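Local coordinates for protein squalene synthase HpnC (Alicyclobacillus acidocaldarius subsp. acidocaldarius, PDB 4HD1) that probably condenses prenyl diphosphates on the way to squalene, in the manner of squalene and phytoene synthases, at residues A[27-32]-A[43-48]; A[52-57]-A[67-72]; A[145-150]-A[233-238]. One frame throughout, in Å; residues are numbered along the deposited sequence.

Following the chain from its N terminus, contact 1 forms first, joining the short helix 29-32 to the early part of helix 41-56 and closing a short loop. Contact 2 uses the far end of that same helix, where the chain turns and comes back as helix 65-81. Contact 3 closes a much longer excursion of 82 residues, mostly helical, bringing the end of helix 137-146 to the start of helix 236-257. The three follow one another in series, neither nested nor crossed. Contacts 1 and 3 touch where Phe-44 packs on Ile-146 and Phe-147, whereas contacts 2 and 3 are about 13 Å apart at their nearest atoms.

Contact 1 (A[27-32]-A[43-48]); sequences ENFSVV and HFYSVY. With SO4 (sulfate ion), chain B.
Phe-29 points the edge of its ring at one face of Tyr-48, and the two make an edge-to-face pair with centroids 5.0 Å apart and planes at 73°. The touching atom is Phe-29 CE2, which stands 3.4 Å above the plane of the Tyr-48 ring and is displaced toward its rim, nearer CG and CD2 than the phenol end. The edge of the Tyr-48 ring is met in plane by the backbone O of Phe-44, and the edge of Phe-29 also carries Phe-44 CB, 4.0 Å from Phe-29 CZ. On the CE1 side Phe-29 meets a third ring: Phe-29 CE1 is 3.4 Å from Tyr-45 CE1, the rings lying rim to rim with planes at 37° and neither covering the other. CG of Phe-29 is anti to the backbone N (chi1 -159°); the ring beyond it lies between the two tyrosines, the three forming an aromatic cluster. Val-32 adds a smaller contact, reaching tip to tip with Tyr-48, its CG1 3.5 Å from Tyr-48 OH. The Tyr-45 hydroxyl points to a sulfate ion, probably from the crystallisation liquor. O3 of the sulfate lies in the plane of the ring at its edge, but the modelled bond is too short for its length to be trusted; Arg-19 and the backbone N of Ala-3 also bind the ion. Between the two segments themselves the contact is made by packing alone. Around it, Thr-22 of helix 12-25 touches both Phe-29 and Tyr-48, and Tyr-26 makes a further edge-to-face pair with Tyr-48. Helix 137-146 packs on Phe-44 and Tyr-48 through Val-143 and Val-139, while Tyr-245 OH and Gln-241 NE2 of helix 236-257 are hydrogen-bonded to the backbone O of Val-32 and Val-31, respectively.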
ATOM      1  N   GLU A  27       4.583   4.543  12.148  1.00120.51           N
ATOM      2  CA  GLU A  27       4.737   5.763  12.947  1.00120.29           C
ATOM      3  C   GLU A  27       3.542   6.709  12.853  1.00109.45           C
ATOM      4  O   GLU A  27       3.234   7.417  13.807  1.00108.27           O
ATOM      5  CB  GLU A  27       6.036   6.507  12.597  1.00128.28           C
ATOM      6  CG  GLU A  27       6.281   6.763  11.113  1.00144.18           C
ATOM      7  CD  GLU A  27       7.177   5.716  10.465  1.00156.89           C
ATOM      8  OE1 GLU A  27       6.806   4.522  10.452  1.00152.73           O
ATOM      9  OE2 GLU A  27       8.255   6.090   9.954  1.00163.63           O
ATOM     10  N   ASN A  28       2.865   6.703  11.713  1.00107.77           N
ATOM     11  CA  ASN A  28       1.776   7.636  11.480  1.00111.00           C
ATOM     12  C   ASN A  28       0.381   7.047  11.628  1.00106.12           C
ATOM     13  O   ASN A  28      -0.583   7.610  11.108  1.00101.32           O
ATOM     14  CB  ASN A  28       1.932   8.271  10.100  1.00118.33           C
ATOM     15  CG  ASN A  28       2.994   9.344  10.079  1.00126.17           C
ATOM     16  OD1 ASN A  28       2.878  10.357  10.769  1.00119.21           O
ATOM     17  ND2 ASN A  28       4.039   9.131   9.284  1.00132.81           N
ATOM     18  N   PHE A  29       0.262   5.939  12.356  1.00102.74           N
ATOM     19  CA  PHE A  29      -0.999   5.204  12.366  1.00105.02           C
ATOM     20  C   PHE A  29      -2.188   5.968  12.942  1.00104.44           C
ATOM     21  O   PHE A  29      -3.326   5.735  12.534  1.00108.87           O
ATOM     22  CB  PHE A  29      -0.870   3.829  13.013  1.00106.55           C
ATOM     23  CG  PHE A  29      -1.956   2.886  12.599  1.00112.17           C
ATOM     24  CD1 PHE A  29      -3.022   2.614  13.446  1.00115.63           C
ATOM     25  CD2 PHE A  29      -1.939   2.307  11.336  1.00112.90           C
ATOM     26  CE1 PHE A  29      -4.038   1.759  13.049  1.00120.96           C
ATOM     27  CE2 PHE A  29      -2.951   1.451  10.935  1.00123.13           C
ATOM     28  CZ  PHE A  29      -4.001   1.174  11.794  1.00125.47           C
ATOM     29  N   SER A  30      -1.930   6.886  13.870  1.00 96.07           N
ATOM     30  CA  SER A  30      -2.987   7.739  14.413  1.00 95.00           C
ATOM     31  C   SER A  30      -3.692   8.572  13.346  1.00 96.68           C
ATOM     32  O   SER A  30      -4.871   8.873  13.477  1.00 91.88           O
ATOM     33  CB  SER A  30      -2.441   8.651  15.504  1.00 90.77           C
ATOM     34  OG  SER A  30      -2.332   7.953  16.726  1.00 87.00           O
ATOM     35  N   VAL A  31      -2.956   8.944  12.302  1.00 98.00           N
ATOM     36  CA  VAL A  31      -3.513   9.679  11.170  1.00104.34           C
ATOM     37  C   VAL A  31      -4.271   8.712  10.266  1.00111.03           C
ATOM     38  O   VAL A  31      -5.421   8.963   9.909  1.00109.80           O
ATOM     39  CB  VAL A  31      -2.421  10.408  10.352  1.00104.62           C
ATOM     40  CG1 VAL A  31      -3.045  11.242   9.245  1.00103.31           C
ATOM     41  CG2 VAL A  31      -1.574  11.295  11.248  1.00 91.17           C
ATOM     42  N   VAL A  32      -3.615   7.606   9.916  1.00 82.94           N
ATOM     43  CA  VAL A  32      -4.187   6.555   9.059  1.00 86.25           C
ATOM     44  C   VAL A  32      -5.540   6.038   9.585  1.00 83.98           C
ATOM     45  O   VAL A  32      -6.382   5.587   8.799  1.00 81.84           O
ATOM     46  CB  VAL A  32      -3.173   5.385   8.848  1.00 88.48           C
ATOM     47  CG1 VAL A  32      -3.809   4.188   8.145  1.00 87.46           C
ATOM     48  CG2 VAL A  32      -1.955   5.858   8.061  1.00 87.20           C
ATOM     49  N   HIS A  43     -10.117  -4.147  13.304  1.00 48.83           N
ATOM     50  CA  HIS A  43      -9.897  -4.728  11.989  1.00 50.62           C
ATOM     51  C   HIS A  43      -8.784  -4.030  11.252  1.00 49.53           C
ATOM     52  O   HIS A  43      -8.067  -4.656  10.464  1.00 49.60           O
ATOM     53  CB  HIS A  43     -11.198  -4.749  11.206  1.00 53.49           C
ATOM     54  CG  HIS A  43     -12.335  -5.395  11.964  1.00 56.73           C
ATOM     55  ND1 HIS A  43     -12.300  -6.685  12.360  1.00 59.10           N
ATOM     56  CD2 HIS A  43     -13.548  -4.874  12.422  1.00 57.90           C
ATOM     57  CE1 HIS A  43     -13.432  -6.980  13.030  1.00 62.54           C
ATOM     58  NE2 HIS A  43     -14.194  -5.869  13.068  1.00 61.76           N
ATOM     59  N   PHE A  44      -8.603  -2.735  11.513  1.00 49.28           N
ATOM     60  CA  PHE A  44      -7.440  -2.024  10.988  1.00 50.05           C
ATOM     61  C   PHE A  44      -6.147  -2.606  11.586  1.00 52.35           C
ATOM     62  O   PHE A  44      -5.188  -2.860  10.850  1.00 55.94           O
ATOM     63  CB  PHE A  44      -7.569  -0.503  11.182  1.00 48.60           C
ATOM     64  CG  PHE A  44      -8.265   0.191  10.036  1.00 50.36           C
ATOM     65  CD1 PHE A  44      -9.631   0.011   9.812  1.00 51.18           C
ATOM     66  CD2 PHE A  44      -7.551   1.005   9.156  1.00 51.88           C
ATOM     67  CE1 PHE A  44     -10.269   0.638   8.744  1.00 51.24           C
ATOM     68  CE2 PHE A  44      -8.179   1.636   8.089  1.00 52.09           C
ATOM     69  CZ  PHE A  44      -9.539   1.449   7.884  1.00 51.64           C
ATOM     70  N   TYR A  45      -6.146  -2.863  12.900  1.00 51.10           N
ATOM     71  CA  TYR A  45      -4.971  -3.399  13.577  1.00 51.13           C
ATOM     72  C   TYR A  45      -4.588  -4.777  13.058  1.00 52.00           C
ATOM     73  O   TYR A  45      -3.402  -5.040  12.839  1.00 54.83           O
ATOM     74  CB  TYR A  45      -5.143  -3.421  15.101  1.00 50.91           C
ATOM     75  CG  TYR A  45      -5.291  -2.051  15.727  1.00 53.09           C
ATOM     76  CD1 TYR A  45      -4.386  -1.025  15.441  1.00 55.41           C
ATOM     77  CD2 TYR A  45      -6.329  -1.780  16.618  1.00 53.31           C
ATOM     78  CE1 TYR A  45      -4.518   0.230  16.015  1.00 58.04           C
ATOM     79  CE2 TYR A  45      -6.469  -0.524  17.200  1.00 55.01           C
ATOM     80  CZ  TYR A  45      -5.563   0.478  16.893  1.00 58.22           C
ATOM     81  OH  TYR A  45      -5.696   1.727  17.462  1.00 60.02           O
ATOM     82  N   SER A  46      -5.572  -5.645  12.832  1.00 51.67           N
ATOM     83  CA  SER A  46      -5.260  -6.996  12.349  1.00 55.63           C
ATOM     84  C   SER A  46      -4.798  -7.011  10.885  1.00 55.25           C
ATOM     85  O   SER A  46      -3.912  -7.788  10.519  1.00 55.92           O
ATOM     86  CB  SER A  46      -6.432  -7.955  12.558  1.00 56.82           C
ATOM     87  OG  SER A  46      -7.570  -7.530  11.836  1.00 60.44           O
ATOM     88  N   VAL A  47      -5.389  -6.153  10.054  1.00 53.22           N
ATOM     89  CA  VAL A  47      -4.984  -6.066   8.652  1.00 50.39           C
ATOM     90  C   VAL A  47      -3.586  -5.467   8.541  1.00 50.92           C
ATOM     91  O   VAL A  47      -2.744  -5.966   7.785  1.00 50.62           O
ATOM     92  CB  VAL A  47      -5.998  -5.280   7.807  1.00 50.02           C
ATOM     93  CG1 VAL A  47      -5.428  -4.965   6.433  1.00 50.09           C
ATOM     94  CG2 VAL A  47      -7.285  -6.082   7.679  1.00 48.69           C
ATOM     95  N   TYR A  48      -3.332  -4.418   9.317  1.00 52.95           N
ATOM     96  CA  TYR A  48      -2.016  -3.796   9.316  1.00 54.27           C
ATOM     97  C   TYR A  48      -0.924  -4.671   9.923  1.00 55.54           C
ATOM     98  O   TYR A  48       0.199  -4.683   9.401  1.00 56.22           O
ATOM     99  CB  TYR A  48      -2.061  -2.393   9.917  1.00 57.48           C
ATOM    100  CG  TYR A  48      -2.463  -1.365   8.885  1.00 62.90           C
ATOM    101  CD1 TYR A  48      -1.499  -0.712   8.111  1.00 69.00           C
ATOM    102  CD2 TYR A  48      -3.807  -1.071   8.643  1.00 65.07           C
ATOM    103  CE1 TYR A  48      -1.863   0.221   7.149  1.00 72.19           C
ATOM    104  CE2 TYR A  48      -4.181  -0.135   7.682  1.00 68.79           C
ATOM    105  CZ  TYR A  48      -3.205   0.507   6.944  1.00 74.22           C
ATOM    106  OH  TYR A  48      -3.562   1.431   5.990  1.00 84.58           O
TER
HETATM  107  S   SO4 B 301      -7.690   2.153  20.242  1.00 45.10           S
HETATM  108  O1  SO4 B 301      -9.048   2.351  20.819  1.00 46.30           O
HETATM  109  O2  SO4 B 301      -7.188   0.777  20.547  1.00 61.31           O
HETATM  110  O3  SO4 B 301      -7.696   2.280  18.758  1.00 58.05           O
HETATM  111  O4  SO4 B 301      -6.837   3.231  20.848  1.00 45.26           O

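Contact 2 (A[52-57]-A[67-72]); sequences RGVDDL and AALDAY
Within the all-helical fold of the squalene/phytoene synthases, helices 41-56 and 65-81 form an antiparallel pair, joined here by Gly-53, Val-54 and Leu-57 packing on Ala-68, Leu-69 and Tyr-72. The axes of segments 52-56 and 67-72 approach to 10.8 Å, at 164° between their directions. Asp-55 and Asp-56 probably open the first aspartate-rich motif of this family, which in relatives binds the substrate diphosphate through magnesium ions. Leu-57 carries the end nearest the turn: its CD2 rests 3.8 Å from Ala-68 CB, while its CD1 lies 3.9 Å from Leu-69 CD2, the two leucines sliding past each other in opposite directions. Farther along, Tyr-72 crosses Val-54 at about a right angle, with Val-54 CG2 3.7 Å from Tyr-72 CE2. CG of Tyr-72 is anti to the backbone N (chi1 -160°), on the side of helix 41-56; the hydroxyl beyond the ring is hydrogen-bonded to Phe-50 O. Asn-113 of helix 104-118 touches both Val-54 and Leu-69. The absence of a side chain at Gly-53 lets the phenol come in so close, Tyr-72 OH lying 3.2 Å from Gly-53 CA.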
ATOM      1  N   ARG A  52       2.517  -5.730   8.127  1.00 68.67           N
ATOM      2  CA  ARG A  52       3.799  -5.668   8.821  1.00 71.90           C
ATOM      3  C   ARG A  52       4.552  -6.993   8.661  1.00 71.64           C
ATOM      4  O   ARG A  52       5.760  -7.002   8.424  1.00 71.99           O
ATOM      5  CB  ARG A  52       3.608  -5.338  10.308  1.00 78.15           C
ATOM      6  CG  ARG A  52       4.906  -5.308  11.109  1.00 86.51           C
ATOM      7  CD  ARG A  52       4.723  -5.822  12.529  1.00 91.73           C
ATOM      8  NE  ARG A  52       6.004  -6.165  13.148  1.00100.49           N
ATOM      9  CZ  ARG A  52       6.635  -5.430  14.063  1.00100.42           C
ATOM     10  NH1 ARG A  52       6.109  -4.289  14.498  1.00 92.61           N
ATOM     11  NH2 ARG A  52       7.800  -5.842  14.549  1.00 97.23           N
ATOM     12  N   GLY A  53       3.822  -8.099   8.785  1.00 71.45           N
ATOM     13  CA  GLY A  53       4.390  -9.438   8.628  1.00 70.93           C
ATOM     14  C   GLY A  53       5.020  -9.639   7.263  1.00 72.21           C
ATOM     15  O   GLY A  53       6.087 -10.230   7.158  1.00 77.68           O
ATOM     16  N   VAL A  54       4.364  -9.139   6.216  1.00 73.25           N
ATOM     17  CA  VAL A  54       4.924  -9.213   4.862  1.00 71.96           C
ATOM     18  C   VAL A  54       6.145  -8.291   4.714  1.00 75.84           C
ATOM     19  O   VAL A  54       7.139  -8.679   4.098  1.00 77.83           O
ATOM     20  CB  VAL A  54       3.880  -8.913   3.754  1.00 68.23           C
ATOM     21  CG1 VAL A  54       4.428  -9.299   2.382  1.00 67.23           C
ATOM     22  CG2 VAL A  54       2.574  -9.652   4.015  1.00 64.14           C
ATOM     23  N   ASP A  55       6.072  -7.088   5.286  1.00 76.01           N
ATOM     24  CA  ASP A  55       7.204  -6.152   5.278  1.00 81.35           C
ATOM     25  C   ASP A  55       8.464  -6.756   5.896  1.00 85.95           C
ATOM     26  O   ASP A  55       9.545  -6.658   5.320  1.00 89.83           O
ATOM     27  CB  ASP A  55       6.851  -4.848   6.003  1.00 85.13           C
ATOM     28  CG  ASP A  55       5.915  -3.952   5.200  1.00 87.69           C
ATOM     29  OD1 ASP A  55       5.631  -4.260   4.021  1.00 86.18           O
ATOM     30  OD2 ASP A  55       5.463  -2.926   5.756  1.00 94.58           O
ATOM     31  N   ASP A  56       8.311  -7.385   7.061  1.00 87.35           N
ATOM     32  CA  ASP A  56       9.432  -7.984   7.800  1.00 93.28           C
ATOM     33  C   ASP A  56      10.185  -9.061   7.017  1.00 94.58           C
ATOM     34  O   ASP A  56      11.353  -9.343   7.297  1.00 98.62           O
ATOM     35  CB  ASP A  56       8.949  -8.554   9.136  1.00 94.74           C
ATOM     36  CG  ASP A  56       8.687  -7.477  10.172  1.00 97.42           C
ATOM     37  OD1 ASP A  56       8.885  -6.279   9.874  1.00 97.54           O
ATOM     38  OD2 ASP A  56       8.283  -7.830  11.298  1.00108.49           O
ATOM     39  N   LEU A  57       9.513  -9.658   6.038  1.00 89.18           N
ATOM     40  CA  LEU A  57      10.143 -10.640   5.161  1.00 88.09           C
ATOM     41  C   LEU A  57      10.665  -9.968   3.879  1.00 89.85           C
ATOM     42  O   LEU A  57      10.619 -10.549   2.794  1.00 91.49           O
ATOM     43  CB  LEU A  57       9.166 -11.788   4.857  1.00 81.51           C
ATOM     44  CG  LEU A  57       8.582 -12.546   6.074  1.00 79.26           C
ATOM     45  CD1 LEU A  57       7.495 -13.519   5.634  1.00 75.81           C
ATOM     46  CD2 LEU A  57       9.668 -13.287   6.886  1.00 85.05           C
ATOM     47  N   ALA A  67      10.550 -19.238   0.894  1.00101.48           N
ATOM     48  CA  ALA A  67      10.062 -20.253   1.829  1.00 97.21           C
ATOM     49  C   ALA A  67       9.307 -19.620   2.999  1.00 95.49           C
ATOM     50  O   ALA A  67       8.265 -20.132   3.418  1.00 90.58           O
ATOM     51  CB  ALA A  67      11.210 -21.120   2.329  1.00 93.86           C
ATOM     52  N   ALA A  68       9.835 -18.505   3.506  1.00 93.02           N
ATOM     53  CA  ALA A  68       9.190 -17.735   4.575  1.00 89.21           C
ATOM     54  C   ALA A  68       7.819 -17.217   4.133  1.00 86.64           C
ATOM     55  O   ALA A  68       6.834 -17.334   4.870  1.00 87.26           O
ATOM     56  CB  ALA A  68      10.087 -16.582   5.019  1.00 89.07           C
ATOM     57  N   LEU A  69       7.766 -16.666   2.920  1.00 81.90           N
ATOM     58  CA  LEU A  69       6.528 -16.149   2.344  1.00 79.86           C
ATOM     59  C   LEU A  69       5.519 -17.257   2.083  1.00 78.96           C
ATOM     60  O   LEU A  69       4.319 -17.058   2.284  1.00 79.80           O
ATOM     61  CB  LEU A  69       6.802 -15.378   1.048  1.00 78.52           C
ATOM     62  CG  LEU A  69       7.460 -14.001   1.144  1.00 83.32           C
ATOM     63  CD1 LEU A  69       7.798 -13.522  -0.254  1.00 86.84           C
ATOM     64  CD2 LEU A  69       6.577 -12.988   1.861  1.00 82.55           C
ATOM     65  N   ASP A  70       6.012 -18.413   1.635  1.00 81.14           N
ATOM     66  CA  ASP A  70       5.178 -19.603   1.449  1.00 84.57           C
ATOM     67  C   ASP A  70       4.551 -20.056   2.766  1.00 80.38           C
ATOM     68  O   ASP A  70       3.374 -20.413   2.805  1.00 83.66           O
ATOM     69  CB  ASP A  70       5.986 -20.755   0.835  1.00 88.40           C
ATOM     70  CG  ASP A  70       6.265 -20.562  -0.652  1.00 97.25           C
ATOM     71  OD1 ASP A  70       5.976 -19.471  -1.203  1.00100.24           O
ATOM     72  OD2 ASP A  70       6.787 -21.512  -1.274  1.00 94.97           O
ATOM     73  N   ALA A  71       5.340 -20.037   3.839  1.00 80.44           N
ATOM     74  CA  ALA A  71       4.843 -20.394   5.164  1.00 79.47           C
ATOM     75  C   ALA A  71       3.841 -19.352   5.650  1.00 78.01           C
ATOM     76  O   ALA A  71       2.852 -19.689   6.309  1.00 78.82           O
ATOM     77  CB  ALA A  71       5.994 -20.533   6.150  1.00 75.82           C
ATOM     78  N   TYR A  72       4.097 -18.091   5.310  1.00 74.51           N
ATOM     79  CA  TYR A  72       3.224 -16.988   5.704  1.00 66.96           C
ATOM     80  C   TYR A  72       1.902 -17.074   4.947  1.00 67.41           C
ATOM     81  O   TYR A  72       0.839 -16.763   5.492  1.00 69.17           O
ATOM     82  CB  TYR A  72       3.918 -15.653   5.450  1.00 63.23           C
ATOM     83  CG  TYR A  72       3.350 -14.484   6.221  1.00 61.62           C
ATOM     84  CD1 TYR A  72       3.652 -14.293   7.572  1.00 59.82           C
ATOM     85  CD2 TYR A  72       2.527 -13.548   5.590  1.00 61.19           C
ATOM     86  CE1 TYR A  72       3.138 -13.209   8.275  1.00 60.22           C
ATOM     87  CE2 TYR A  72       2.008 -12.463   6.283  1.00 60.58           C
ATOM     88  CZ  TYR A  72       2.316 -12.297   7.621  1.00 61.05           C
ATOM     89  OH  TYR A  72       1.796 -11.213   8.290  1.00 60.25           O
TER

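Contact 3 (A[145-150]-A[233-238]); sequences GIFGCL and LVPPRL
Leu-238 sets its CB over the ring of Phe-147, 3.7 Å from the ring centroid and only 7° off the normal, a CH-pi contact over the middle of one face. The two side chains are inclined to each other, and the branches of the leucine extend this cover: Leu-238 CD2 reaches the CB end, 3.7 Å from Phe-147 CG, whereas Leu-238 CD1 lies by the CD2-CE2 side, 3.9 Å from Phe-147 CE2. CG of Leu-238 is anti to its backbone N (chi1 179°), which carries it out beside the Phe-147 ring; chi2 near 52° then sets the two methyls. Pro-235 and Arg-237 approach the Phe-147 ring obliquely and make slighter contacts. Next to this pair, Cys-149 turns its sulfur toward the stretch leading into helix 236-257. SG of Cys-149 lies 3.5 Å from Pro-235 CD and 3.8 Å from Val-234 CG1, so the thiol packs among apolar carbons. An alanine in place of Phe-147 would probably leave a gap under Leu-238 CB and deprive Phe-44 of helix 41-56 of the ring it packs on, although the retained CB could still meet Leu-238 CD2. Phe-147 also touches Pro-37 and Leu-40 in the loop before that helix, and the guanidinium of Arg-237 turns off to bond the backbone O of Phe-35. Segment 145-150 reaches this position by ending helix 137-146 in a Schellman motif: Gly-148 takes a positive phi, which glycine readily adopts, and its N bonds back to Gly-145 O at 3.2 Å. In 233-238, Pro-235 occupies the N-cap position of helix 236-257, so the contact packs a helix C-terminus on a helix N-terminus, joining two helices far apart in sequence within the all-helical fold of the squalene/phytoene synthase family.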
ATOM      1  N   GLY A 145     -13.595  -3.229   2.320  1.00 54.36           N
ATOM      2  CA  GLY A 145     -14.146  -4.446   2.912  1.00 53.34           C
ATOM      3  C   GLY A 145     -14.529  -4.265   4.367  1.00 56.78           C
ATOM      4  O   GLY A 145     -15.612  -4.699   4.791  1.00 61.78           O
ATOM      5  N   ILE A 146     -13.653  -3.608   5.131  1.00 56.55           N
ATOM      6  CA  ILE A 146     -13.900  -3.364   6.559  1.00 56.34           C
ATOM      7  C   ILE A 146     -15.153  -2.505   6.755  1.00 54.81           C
ATOM      8  O   ILE A 146     -15.940  -2.761   7.661  1.00 56.37           O
ATOM      9  CB  ILE A 146     -12.663  -2.761   7.273  1.00 55.49           C
ATOM     10  CG1 ILE A 146     -11.522  -3.793   7.315  1.00 56.84           C
ATOM     11  CG2 ILE A 146     -13.015  -2.307   8.688  1.00 52.60           C
ATOM     12  CD1 ILE A 146     -10.191  -3.254   7.807  1.00 54.51           C
ATOM     13  N   PHE A 147     -15.346  -1.527   5.873  1.00 54.77           N
ATOM     14  CA  PHE A 147     -16.496  -0.617   5.922  1.00 55.73           C
ATOM     15  C   PHE A 147     -17.769  -1.116   5.221  1.00 59.54           C
ATOM     16  O   PHE A 147     -18.757  -0.390   5.172  1.00 63.58           O
ATOM     17  CB  PHE A 147     -16.106   0.740   5.322  1.00 53.11           C
ATOM     18  CG  PHE A 147     -15.412   1.657   6.286  1.00 50.88           C
ATOM     19  CD1 PHE A 147     -16.149   2.539   7.081  1.00 49.17           C
ATOM     20  CD2 PHE A 147     -14.020   1.645   6.406  1.00 50.50           C
ATOM     21  CE1 PHE A 147     -15.515   3.393   7.975  1.00 47.60           C
ATOM     22  CE2 PHE A 147     -13.383   2.503   7.295  1.00 49.36           C
ATOM     23  CZ  PHE A 147     -14.133   3.375   8.084  1.00 48.48           C
ATOM     24  N   GLY A 148     -17.750  -2.334   4.680  1.00 60.41           N
ATOM     25  CA  GLY A 148     -18.884  -2.867   3.909  1.00 59.03           C
ATOM     26  C   GLY A 148     -19.104  -2.186   2.562  1.00 62.42           C
ATOM     27  O   GLY A 148     -20.247  -2.014   2.118  1.00 66.68           O
ATOM     28  N   CYS A 149     -18.012  -1.806   1.904  1.00 59.44           N
ATOM     29  CA  CYS A 149     -18.090  -1.063   0.649  1.00 59.01           C
ATOM     30  C   CYS A 149     -17.372  -1.736  -0.514  1.00 60.71           C
ATOM     31  O   CYS A 149     -17.064  -1.081  -1.509  1.00 62.97           O
ATOM     32  CB  CYS A 149     -17.534   0.351   0.837  1.00 58.38           C
ATOM     33  SG  CYS A 149     -18.536   1.375   1.931  1.00 65.41           S
ATOM     34  N   LEU A 150     -17.110  -3.035  -0.406  1.00 64.77           N
ATOM     35  CA  LEU A 150     -16.305  -3.710  -1.428  1.00 64.94           C
ATOM     36  C   LEU A 150     -17.114  -4.359  -2.563  1.00 66.22           C
ATOM     37  O   LEU A 150     -17.638  -5.467  -2.429  1.00 69.49           O
ATOM     38  CB  LEU A 150     -15.315  -4.702  -0.799  1.00 61.21           C
ATOM     39  CG  LEU A 150     -14.291  -5.335  -1.753  1.00 59.96           C
ATOM     40  CD1 LEU A 150     -13.481  -4.303  -2.533  1.00 55.13           C
ATOM     41  CD2 LEU A 150     -13.372  -6.279  -0.983  1.00 58.71           C
ATOM     42  N   LEU A 233     -19.368   7.787  -2.313  1.00 54.50           N
ATOM     43  CA  LEU A 233     -20.012   6.471  -2.390  1.00 55.15           C
ATOM     44  C   LEU A 233     -19.827   5.622  -1.131  1.00 55.56           C
ATOM     45  O   LEU A 233     -20.145   4.422  -1.126  1.00 54.73           O
ATOM     46  CB  LEU A 233     -19.489   5.703  -3.615  1.00 54.67           C
ATOM     47  CG  LEU A 233     -19.481   6.403  -4.983  1.00 53.44           C
ATOM     48  CD1 LEU A 233     -18.901   5.485  -6.052  1.00 51.62           C
ATOM     49  CD2 LEU A 233     -20.880   6.850  -5.382  1.00 51.27           C
ATOM     50  N   VAL A 234     -19.318   6.242  -0.066  1.00 54.74           N
ATOM     51  CA  VAL A 234     -18.971   5.518   1.161  1.00 53.98           C
ATOM     52  C   VAL A 234     -19.475   6.264   2.400  1.00 54.29           C
ATOM     53  O   VAL A 234     -19.813   7.444   2.294  1.00 53.23           O
ATOM     54  CB  VAL A 234     -17.445   5.260   1.255  1.00 51.85           C
ATOM     55  CG1 VAL A 234     -16.983   4.383   0.102  1.00 50.17           C
ATOM     56  CG2 VAL A 234     -16.659   6.569   1.274  1.00 50.66           C
ATOM     57  N   PRO A 235     -19.535   5.588   3.573  1.00 54.58           N
ATOM     58  CA  PRO A 235     -19.906   6.307   4.802  1.00 54.76           C
ATOM     59  C   PRO A 235     -18.990   7.523   5.028  1.00 54.20           C
ATOM     60  O   PRO A 235     -17.811   7.466   4.659  1.00 55.20           O
ATOM     61  CB  PRO A 235     -19.703   5.254   5.898  1.00 55.44           C
ATOM     62  CG  PRO A 235     -19.890   3.945   5.204  1.00 57.20           C
ATOM     63  CD  PRO A 235     -19.319   4.149   3.829  1.00 55.05           C
ATOM     64  N   PRO A 236     -19.528   8.623   5.599  1.00 53.18           N
ATOM     65  CA  PRO A 236     -18.746   9.872   5.754  1.00 54.97           C
ATOM     66  C   PRO A 236     -17.401   9.712   6.497  1.00 55.58           C
ATOM     67  O   PRO A 236     -16.429  10.399   6.170  1.00 56.33           O
ATOM     68  CB  PRO A 236     -19.693  10.816   6.523  1.00 55.02           C
ATOM     69  CG  PRO A 236     -21.021  10.140   6.608  1.00 53.22           C
ATOM     70  CD  PRO A 236     -20.952   8.788   5.957  1.00 53.40           C
ATOM     71  N   ARG A 237     -17.345   8.809   7.470  1.00 57.04           N
ATOM     72  CA  ARG A 237     -16.090   8.510   8.158  1.00 58.44           C
ATOM     73  C   ARG A 237     -15.023   7.975   7.191  1.00 56.01           C
ATOM     74  O   ARG A 237     -13.886   8.451   7.198  1.00 55.37           O
ATOM     75  CB  ARG A 237     -16.319   7.531   9.305  1.00 61.17           C
ATOM     76  CG  ARG A 237     -17.164   8.080  10.443  1.00 66.29           C
ATOM     77  CD  ARG A 237     -16.277   8.629  11.537  1.00 72.43           C
ATOM     78  NE  ARG A 237     -16.798   8.308  12.866  1.00 79.81           N
ATOM     79  CZ  ARG A 237     -16.041   8.075  13.934  1.00 82.69           C
ATOM     80  NH1 ARG A 237     -14.716   8.102  13.836  1.00 79.26           N
ATOM     81  NH2 ARG A 237     -16.615   7.796  15.099  1.00 88.14           N
ATOM     82  N   LEU A 238     -15.387   7.003   6.354  1.00 54.04           N
ATOM     83  CA  LEU A 238     -14.462   6.524   5.326  1.00 53.35           C
ATOM     84  C   LEU A 238     -14.171   7.611   4.281  1.00 52.87           C
ATOM     85  O   LEU A 238     -13.033   7.733   3.808  1.00 53.72           O
ATOM     86  CB  LEU A 238     -14.966   5.230   4.662  1.00 52.97           C
ATOM     87  CG  LEU A 238     -14.107   4.624   3.533  1.00 51.79           C
ATOM     88  CD1 LEU A 238     -12.653   4.439   3.944  1.00 49.90           C
ATOM     89  CD2 LEU A 238     -14.690   3.304   3.055  1.00 51.92           C
TER